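Local coordinates for protein alcohol dehydrogenase IV (Corynebacterium glutamicum, PDB 3IV7) that probably reduces maleylacetate with NAD(P)H as a member of the iron-containing alcohol dehydrogenase family, at residues I63-E67 / R79-V83; H71-A77 / G132-A136; C178-L182 / A195-I199; F270-A275 / N333-V337. All blocks are in the same frame, centred on the assembly; numbering follows the deposited sequence.

Contact 1: I63-E67 / R79-V83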
# COMPACT_ATOMS: atom_id res chain seq x y z
N ILE A 63 -2.90 -3.41 -33.10
CA ILE A 63 -1.50 -3.63 -33.48
C ILE A 63 -0.85 -4.65 -32.57
O ILE A 63 -1.03 -4.61 -31.34
CB ILE A 63 -0.66 -2.31 -33.38
CG1 ILE A 63 -1.05 -1.32 -34.47
CG2 ILE A 63 0.84 -2.63 -33.45
CD1 ILE A 63 -0.62 -1.75 -35.93
N TRP A 64 -0.10 -5.58 -33.17
CA TRP A 64 0.75 -6.53 -32.44
C TRP A 64 2.20 -6.13 -32.72
O TRP A 64 2.62 -6.10 -33.87
CB TRP A 64 0.54 -7.95 -32.94
CG TRP A 64 -0.87 -8.41 -32.90
CD1 TRP A 64 -1.79 -8.29 -33.89
CD2 TRP A 64 -1.50 -9.13 -31.85
NE1 TRP A 64 -2.98 -8.85 -33.49
CE2 TRP A 64 -2.82 -9.39 -32.25
CE3 TRP A 64 -1.08 -9.54 -30.57
CZ2 TRP A 64 -3.72 -10.05 -31.44
CZ3 TRP A 64 -1.97 -10.22 -29.78
CH2 TRP A 64 -3.29 -10.46 -30.21
N HIS A 65 2.95 -5.81 -31.67
CA HIS A 65 4.28 -5.29 -31.84
C HIS A 65 5.25 -6.20 -31.14
O HIS A 65 5.14 -6.39 -29.92
CB HIS A 65 4.35 -3.87 -31.27
CG HIS A 65 5.66 -3.19 -31.49
ND1 HIS A 65 5.97 -2.53 -32.66
CD2 HIS A 65 6.75 -3.06 -30.69
CE1 HIS A 65 7.19 -2.03 -32.57
NE2 HIS A 65 7.68 -2.33 -31.39
N ASP A 66 6.19 -6.80 -31.89
CA ASP A 66 7.12 -7.74 -31.31
C ASP A 66 8.58 -7.32 -31.19
O ASP A 66 9.40 -8.10 -30.68
CB ASP A 66 6.99 -9.13 -31.94
CG ASP A 66 7.44 -9.19 -33.41
OD1 ASP A 66 8.01 -8.21 -33.94
OD2 ASP A 66 7.19 -10.24 -34.03
N GLU A 67 8.90 -6.06 -31.54
CA GLU A 67 10.29 -5.62 -31.40
C GLU A 67 10.63 -5.24 -29.97
O GLU A 67 10.61 -4.09 -29.61
CB GLU A 67 10.66 -4.48 -32.37
CG GLU A 67 12.15 -4.19 -32.30
CD GLU A 67 12.63 -3.05 -33.17
OE1 GLU A 67 11.83 -2.20 -33.59
OE2 GLU A 67 13.86 -2.98 -33.38
N ARG A 79 10.88 3.76 -32.71
CA ARG A 79 9.99 3.01 -33.64
C ARG A 79 8.67 2.63 -32.98
O ARG A 79 7.63 2.82 -33.56
CB ARG A 79 10.68 1.74 -34.15
CG ARG A 79 11.67 2.00 -35.29
CD ARG A 79 12.20 0.68 -35.88
NE ARG A 79 13.07 -0.06 -34.95
CZ ARG A 79 14.38 0.18 -34.77
NH1 ARG A 79 14.98 1.19 -35.39
NH2 ARG A 79 15.07 -0.55 -33.93
N ALA A 80 8.73 2.11 -31.75
CA ALA A 80 7.49 1.72 -31.03
C ALA A 80 6.56 2.92 -30.81
O ALA A 80 5.34 2.80 -30.97
CB ALA A 80 7.81 1.07 -29.71
N ARG A 81 7.14 4.08 -30.52
CA ARG A 81 6.33 5.28 -30.26
C ARG A 81 5.63 5.70 -31.53
O ARG A 81 4.49 6.11 -31.50
CB ARG A 81 7.19 6.44 -29.74
CG ARG A 81 7.65 6.27 -28.30
CD ARG A 81 8.91 7.06 -28.01
NE ARG A 81 9.38 6.91 -26.60
CZ ARG A 81 10.57 7.32 -26.15
NH1 ARG A 81 11.45 7.85 -26.97
NH2 ARG A 81 10.90 7.16 -24.87
N ALA A 82 6.34 5.61 -32.66
CA ALA A 82 5.78 5.97 -33.96
C ALA A 82 4.59 5.05 -34.34
O ALA A 82 3.56 5.53 -34.80
CB ALA A 82 6.86 5.91 -35.03
N VAL A 83 4.77 3.75 -34.16
CA VAL A 83 3.67 2.78 -34.39
C VAL A 83 2.43 3.17 -33.55
O VAL A 83 1.30 3.28 -34.09
CB VAL A 83 4.12 1.33 -34.05
CG1 VAL A 83 2.93 0.37 -34.03
CG2 VAL A 83 5.18 0.86 -35.06
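Ile-63 opens the strand with its side chain turned to the helix, and its CG2 rests 3.7 Å from CG1 of Val-83, the apolar end of the contact. Trp-64, next along, points to the other face of the sheet, where its ring stacks with that of His-53. The alternation brings His-65 back to the helix: in the t rotamer its NE2 lies 3.8 Å from CB of Ala-80 and its ND1 4.2 Å from CG2 of Val-83. Strand 63-65 is the edge of the parallel, Rossmann-like sheet of the N-terminal domain, bonded through its backbone to strand 40-43, and the 79-83 turn of helix 74-86 runs antiparallel to it (174°, axes 10.6 Å apart at closest), as the return helix of such a fold does. Past the strand, Glu-67 stretches out fully (chi1 and chi2 both t) to meet Arg-79 in a two-pronged salt bridge: NE of Arg-79 donates to OE1 of Glu-67 at 2.8 Å, and NH2 of Arg-79 to OE2 of Glu-67, also at 2.8 Å.

Contact 2: H71-A77 / G132-A136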
# COMPACT_ATOMS: atom_id res chain seq x y z
N HIS A 71 17.41 -3.73 -22.56
CA HIS A 71 17.98 -2.38 -22.24
C HIS A 71 17.27 -1.21 -22.98
O HIS A 71 17.70 -0.06 -22.88
CB HIS A 71 19.50 -2.34 -22.50
CG HIS A 71 20.26 -3.46 -21.87
ND1 HIS A 71 20.24 -3.72 -20.52
CD2 HIS A 71 21.13 -4.36 -22.41
CE1 HIS A 71 21.02 -4.75 -20.26
NE2 HIS A 71 21.57 -5.16 -21.39
N VAL A 72 16.20 -1.53 -23.70
CA VAL A 72 15.40 -0.55 -24.47
C VAL A 72 16.23 0.52 -25.17
O VAL A 72 16.37 1.64 -24.68
CB VAL A 72 14.28 0.11 -23.59
CG1 VAL A 72 13.20 0.80 -24.48
CG2 VAL A 72 13.61 -0.93 -22.69
N PRO A 73 16.83 0.15 -26.33
CA PRO A 73 17.55 1.11 -27.12
C PRO A 73 16.61 2.20 -27.55
O PRO A 73 15.46 1.92 -27.86
CB PRO A 73 18.01 0.30 -28.35
CG PRO A 73 18.07 -1.12 -27.86
CD PRO A 73 16.95 -1.22 -26.86
N ILE A 74 17.13 3.42 -27.62
CA ILE A 74 16.33 4.56 -27.94
C ILE A 74 15.73 4.43 -29.33
O ILE A 74 14.60 4.84 -29.54
CB ILE A 74 17.14 5.89 -27.83
CG1 ILE A 74 16.21 7.11 -28.03
CG2 ILE A 74 18.31 5.92 -28.87
CD1 ILE A 74 14.97 7.15 -27.06
N GLU A 75 16.47 3.80 -30.25
CA GLU A 75 15.97 3.61 -31.62
C GLU A 75 14.76 2.64 -31.63
O GLU A 75 13.85 2.77 -32.45
CB GLU A 75 17.07 3.07 -32.54
CG GLU A 75 18.37 3.98 -32.64
CD GLU A 75 19.38 3.70 -31.50
OE1 GLU A 75 19.09 2.86 -30.63
OE2 GLU A 75 20.46 4.33 -31.48
N VAL A 76 14.78 1.66 -30.77
CA VAL A 76 13.67 0.71 -30.65
C VAL A 76 12.46 1.42 -29.99
O VAL A 76 11.33 1.26 -30.41
CB VAL A 76 14.13 -0.53 -29.86
CG1 VAL A 76 12.95 -1.47 -29.54
CG2 VAL A 76 15.27 -1.27 -30.66
N ALA A 77 12.73 2.21 -28.95
CA ALA A 77 11.67 2.99 -28.30
C ALA A 77 11.04 3.94 -29.34
O ALA A 77 9.80 4.02 -29.45
CB ALA A 77 12.23 3.76 -27.12
N GLY A 132 13.86 2.92 -18.33
CA GLY A 132 15.22 2.78 -18.75
C GLY A 132 15.35 2.90 -20.25
O GLY A 132 14.45 2.49 -21.02
N LEU A 133 16.44 3.52 -20.67
CA LEU A 133 16.75 3.67 -22.07
C LEU A 133 18.24 3.53 -22.28
O LEU A 133 19.03 3.96 -21.43
CB LEU A 133 16.32 5.05 -22.55
CG LEU A 133 14.82 5.32 -22.62
CD1 LEU A 133 14.57 6.80 -22.87
CD2 LEU A 133 14.16 4.44 -23.74
N THR A 134 18.62 3.03 -23.46
CA THR A 134 20.00 2.99 -23.85
C THR A 134 20.23 3.83 -25.09
O THR A 134 19.65 3.58 -26.15
CB THR A 134 20.49 1.55 -24.08
OG1 THR A 134 20.31 0.80 -22.87
CG2 THR A 134 21.97 1.56 -24.44
N GLU A 135 21.07 4.84 -24.95
CA GLU A 135 21.39 5.72 -26.06
C GLU A 135 22.88 5.94 -26.09
O GLU A 135 23.49 6.13 -25.04
CB GLU A 135 20.66 7.07 -25.89
CG GLU A 135 20.96 8.09 -26.95
CD GLU A 135 20.07 9.37 -26.83
OE1 GLU A 135 18.96 9.31 -26.23
OE2 GLU A 135 20.52 10.40 -27.30
N ALA A 136 23.45 5.89 -27.28
CA ALA A 136 24.88 6.16 -27.50
C ALA A 136 25.76 5.31 -26.58
O ALA A 136 26.73 5.81 -26.02
CB ALA A 136 25.19 7.70 -27.31
O HOH W 1 22.13 5.64 -29.63
O HOH W 2 20.96 2.65 -28.25
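Here the start of helix 74-86 is pinned to the end of strand 130-135, one arm of the antiparallel hairpin formed with strand 138-143, through a single beta bridge between Pro-73 and Thr-134, whose CA atoms are 4.5 Å apart. Two backbone hydrogen bonds make the bridge: Thr-134 N to Val-72 O and Ile-74 N to Thr-134 O, both 2.9 Å. The CA-to-CB bond of Pro-73, the N-cap residue, points away from the strand, and the backbones lie close: Pro-73 CA is 3.4 Å from Thr-134 O and Leu-133 CA 3.3 Å from Val-72 O, both as CA-H...O contacts.

One bump is Leu-133. Its CA-to-CB bond points away overall, yet the side chain bends back into a hollow lined by Val-72, Ile-74 and Ala-77: CD2 of Leu-133 sits 3.8 Å from CG1 of Val-72 and 4.0 Å from CB of Ala-77, while its CD1 is 4.2 Å from CD1 of Ile-74. Ala-106 of helix 98-111 also packs against this leucine. Further along, CG2 of Ile-74 lies against CG of Glu-135 at 3.9 Å. Two waters fill the gap beside Glu-75, one joining its OE2 to Ala-136 N, the other its OE1 to Thr-134 O. On the side of His-71, the hydroxyl OG1 of Thr-134 donates to His-71 O at 2.7 Å.

Contact 3: C178-L182 / A195-I199; sequences CIDSL and AAEGI
Segment 178-182 lies in the last part of the helix that begins at 164, with Leu-182 N bonded to Ile-179 O at 3.0 Å, and 195-199 is a regular turn of helix 189-211, with Ile-199 N bonded to Ala-195 O at 2.9 Å. They belong to the all-helical C-terminal domain of the iron-containing alcohol dehydrogenase fold. The backbones come nearest at Cys-178 and Ala-195, CA to CA 4.3 Å, a close approach permitted by small residues. Ile-179, Leu-182 and Ile-199 all take the mt rotamer, and their ends converge: CG1 of Ile-179 lies 3.8 Å from CD1 of Ile-199, and CD1 of Leu-182 lies 4.1 Å from that same CD1. CD2 of Leu-182 packs on CB of Ala-195 at 3.8 Å. Cys-178, chi1 m, faces the second helix, its CB 3.6 Å from CG1 of Ile-199. At Gly-198 a CB would clash with the sulfur; SG of Cys-178 instead rests 3.7 Å from C of Gly-198 and 3.2 Å from O of Ala-195.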
# COMPACT_ATOMS: atom_id res chain seq x y z
N CYS A 178 12.95 -6.18 -2.21
CA CYS A 178 12.49 -6.11 -0.83
C CYS A 178 13.61 -5.74 0.10
O CYS A 178 13.50 -4.82 0.88
CB CYS A 178 11.93 -7.45 -0.35
SG CYS A 178 10.55 -8.06 -1.22
N ILE A 179 14.67 -6.51 0.06
CA ILE A 179 15.74 -6.38 1.05
C ILE A 179 16.49 -5.05 0.98
O ILE A 179 16.64 -4.38 1.98
CB ILE A 179 16.69 -7.60 1.03
CG1 ILE A 179 15.90 -8.84 1.51
CG2 ILE A 179 17.90 -7.32 1.99
CD1 ILE A 179 16.65 -10.20 1.45
N ASP A 180 16.91 -4.65 -0.20
CA ASP A 180 17.62 -3.37 -0.35
C ASP A 180 16.72 -2.21 0.10
O ASP A 180 17.20 -1.23 0.70
CB ASP A 180 18.02 -3.17 -1.77
CG ASP A 180 19.24 -2.28 -1.94
OD1 ASP A 180 20.14 -2.23 -1.03
OD2 ASP A 180 19.35 -1.73 -3.06
N SER A 181 15.41 -2.35 -0.14
CA SER A 181 14.45 -1.31 0.21
C SER A 181 14.37 -1.07 1.72
O SER A 181 14.01 0.04 2.17
CB SER A 181 13.08 -1.64 -0.37
OG SER A 181 13.05 -1.44 -1.80
N LEU A 182 14.73 -2.09 2.51
CA LEU A 182 14.74 -1.98 3.96
C LEU A 182 15.71 -0.93 4.49
O LEU A 182 15.52 -0.43 5.60
CB LEU A 182 15.01 -3.35 4.60
CG LEU A 182 13.89 -4.39 4.36
CD1 LEU A 182 14.22 -5.71 4.98
CD2 LEU A 182 12.54 -3.85 4.86
N ALA A 195 7.79 -4.54 1.90
CA ALA A 195 8.99 -5.29 1.57
C ALA A 195 9.04 -6.62 2.34
O ALA A 195 9.37 -7.62 1.77
CB ALA A 195 10.23 -4.48 1.85
N ALA A 196 8.63 -6.60 3.61
CA ALA A 196 8.64 -7.79 4.47
C ALA A 196 7.58 -8.80 4.01
O ALA A 196 7.79 -9.99 4.08
CB ALA A 196 8.40 -7.40 5.90
N GLU A 197 6.43 -8.30 3.56
CA GLU A 197 5.39 -9.14 3.00
C GLU A 197 5.89 -9.77 1.71
O GLU A 197 5.59 -10.92 1.42
CB GLU A 197 4.11 -8.34 2.74
CG GLU A 197 3.00 -9.09 2.00
CD GLU A 197 2.29 -10.15 2.83
OE1 GLU A 197 2.73 -10.45 3.97
OE2 GLU A 197 1.22 -10.64 2.33
N GLY A 198 6.68 -9.02 0.94
CA GLY A 198 7.29 -9.58 -0.28
C GLY A 198 8.29 -10.67 0.04
O GLY A 198 8.36 -11.69 -0.66
N ILE A 199 9.11 -10.46 1.10
CA ILE A 199 10.07 -11.47 1.53
C ILE A 199 9.33 -12.75 1.94
O ILE A 199 9.72 -13.84 1.53
CB ILE A 199 10.94 -11.00 2.71
CG1 ILE A 199 11.83 -9.82 2.30
CG2 ILE A 199 11.82 -12.16 3.23
CD1 ILE A 199 12.61 -9.17 3.48

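Contact 4: F270-A275 / N333-V337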
# COMPACT_ATOMS: atom_id res chain seq x y z
N PHE A 270 26.89 -7.45 4.10
CA PHE A 270 27.65 -6.20 4.26
C PHE A 270 26.91 -5.18 5.15
O PHE A 270 27.51 -4.62 6.06
CB PHE A 270 27.89 -5.58 2.87
CG PHE A 270 28.64 -4.27 2.89
CD1 PHE A 270 30.03 -4.25 2.92
CD2 PHE A 270 27.97 -3.07 2.78
CE1 PHE A 270 30.72 -3.04 2.91
CE2 PHE A 270 28.66 -1.84 2.76
CZ PHE A 270 30.03 -1.83 2.83
N ASN A 271 25.63 -4.95 4.87
CA ASN A 271 24.82 -3.92 5.59
C ASN A 271 24.11 -4.34 6.88
O ASN A 271 23.74 -3.48 7.69
CB ASN A 271 23.75 -3.36 4.66
CG ASN A 271 24.24 -2.23 3.84
OD1 ASN A 271 25.31 -1.65 4.11
ND2 ASN A 271 23.45 -1.83 2.86
N ALA A 272 23.89 -5.65 7.04
CA ALA A 272 23.02 -6.16 8.11
C ALA A 272 23.37 -5.63 9.48
O ALA A 272 22.53 -5.10 10.17
CB ALA A 272 23.02 -7.67 8.12
N GLY A 273 24.63 -5.80 9.87
CA GLY A 273 25.10 -5.38 11.21
C GLY A 273 24.86 -3.91 11.53
O GLY A 273 24.70 -3.54 12.70
N ASP A 274 24.85 -3.07 10.50
CA ASP A 274 24.62 -1.65 10.66
C ASP A 274 23.14 -1.26 10.50
O ASP A 274 22.79 -0.08 10.66
CB ASP A 274 25.49 -0.85 9.69
CG ASP A 274 26.99 -0.80 10.13
OD1 ASP A 274 27.26 -0.42 11.28
OD2 ASP A 274 27.86 -1.11 9.29
N ALA A 275 22.27 -2.23 10.21
CA ALA A 275 20.82 -1.95 10.04
C ALA A 275 20.00 -2.93 10.88
O ALA A 275 19.32 -3.79 10.33
CB ALA A 275 20.43 -2.05 8.59
N ASN A 333 23.32 4.83 3.23
CA ASN A 333 23.55 3.38 3.34
C ASN A 333 24.01 3.03 4.77
O ASN A 333 24.84 3.73 5.33
CB ASN A 333 24.59 2.90 2.33
CG ASN A 333 24.74 1.40 2.35
OD1 ASN A 333 23.84 0.68 1.96
ND2 ASN A 333 25.87 0.93 2.86
N PRO A 334 23.48 1.94 5.35
CA PRO A 334 23.81 1.59 6.73
C PRO A 334 25.32 1.58 7.07
O PRO A 334 25.70 2.16 8.08
CB PRO A 334 23.21 0.21 6.87
CG PRO A 334 22.01 0.25 6.04
CD PRO A 334 22.26 1.25 4.92
N ARG A 335 26.12 0.86 6.29
CA ARG A 335 27.59 0.77 6.50
C ARG A 335 28.26 1.72 5.52
O ARG A 335 27.94 1.70 4.34
CB ARG A 335 28.04 -0.67 6.23
CG ARG A 335 29.52 -1.00 6.57
CD ARG A 335 29.68 -2.49 6.46
NE ARG A 335 30.99 -2.98 6.82
CZ ARG A 335 31.33 -4.26 6.82
NH1 ARG A 335 30.45 -5.19 6.44
NH2 ARG A 335 32.56 -4.63 7.18
N PRO A 336 29.18 2.57 6.00
CA PRO A 336 29.81 3.51 5.04
C PRO A 336 30.60 2.76 3.96
O PRO A 336 31.39 1.88 4.26
CB PRO A 336 30.75 4.35 5.92
CG PRO A 336 30.67 3.74 7.34
CD PRO A 336 29.98 2.44 7.23
N VAL A 337 30.38 3.12 2.71
CA VAL A 337 30.96 2.42 1.61
C VAL A 337 32.24 3.11 1.15
O VAL A 337 32.24 4.30 0.85
CB VAL A 337 30.00 2.35 0.45
CG1 VAL A 337 30.63 1.59 -0.73
CG2 VAL A 337 28.68 1.68 0.90
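Arg-335 sets the shape of this contact. Its side chain is fully extended, every chi angle near 180°, and runs along one face of the Phe-270 ring: CD of Arg-335 sits 3.7 Å from the ring centroid as a CH-pi contact, and the guanidinium lies flat on the ring, planes at 17° and centres 4.6 Å apart, a cation-pi stack. Phe-270, with chi1 t, presents that face while its own carbonyl O accepts from NH1 of Arg-335 at 3.0 Å; NH1 also bonds to Leu-358 O near the C terminus. At the ring's edge lies the amide of Asn-333, and CE2 of Phe-270 is 4.0 Å from CG2 of Val-337.

Asn-271 (chi1 m) and Asn-333 (chi1 t) turn their amides to each other. ND2 of Asn-271 donates to OD1 of Asn-333 at 2.7 Å, and ND2 of Asn-333 returns a bond to OD1 of Asn-271 at 2.9 Å while also holding Arg-335 O within its own loop. Pro-334 packs its CG on CB of Ala-275 at 3.8 Å. The end of helix 256-271 and the turn after it are thereby joined to the irregular 333-337 segment ahead of helix 339-351. Asp-274 OD2 stands 4.4 Å from NE of Arg-335 but out of the guanidinium plane, so Arg-335 is held by the carbonyl oxygens of Phe-270 and Leu-358 and by the ring face, with Asp-274 adding a nearby negative charge but no salt bridge.

How the contacts relate
From the N terminus, contact 1 closes first, returning the chain to strand 63-65 after an 11-residue connection. Contact 2 opens inside that connection, at 71-77, and closes only at 132-136, so the two cross. They share helix 74-86 and touch, Ile-74 packing on Arg-81; together they tie the edge of the parallel sheet, that helix and the hairpin of the N-terminal domain. Contacts 3 and 4 follow in series within the helical C-terminal domain: contact 3 closes a short helix-to-helix connection, contact 4 a 57-residue excursion. Their nearest atoms are about 5 Å apart, and Trp-183, just after 178-182, packs against contact 4. Contacts 1 and 3 lie on opposite sides of the chain's centre, their centres about 35 Å apart.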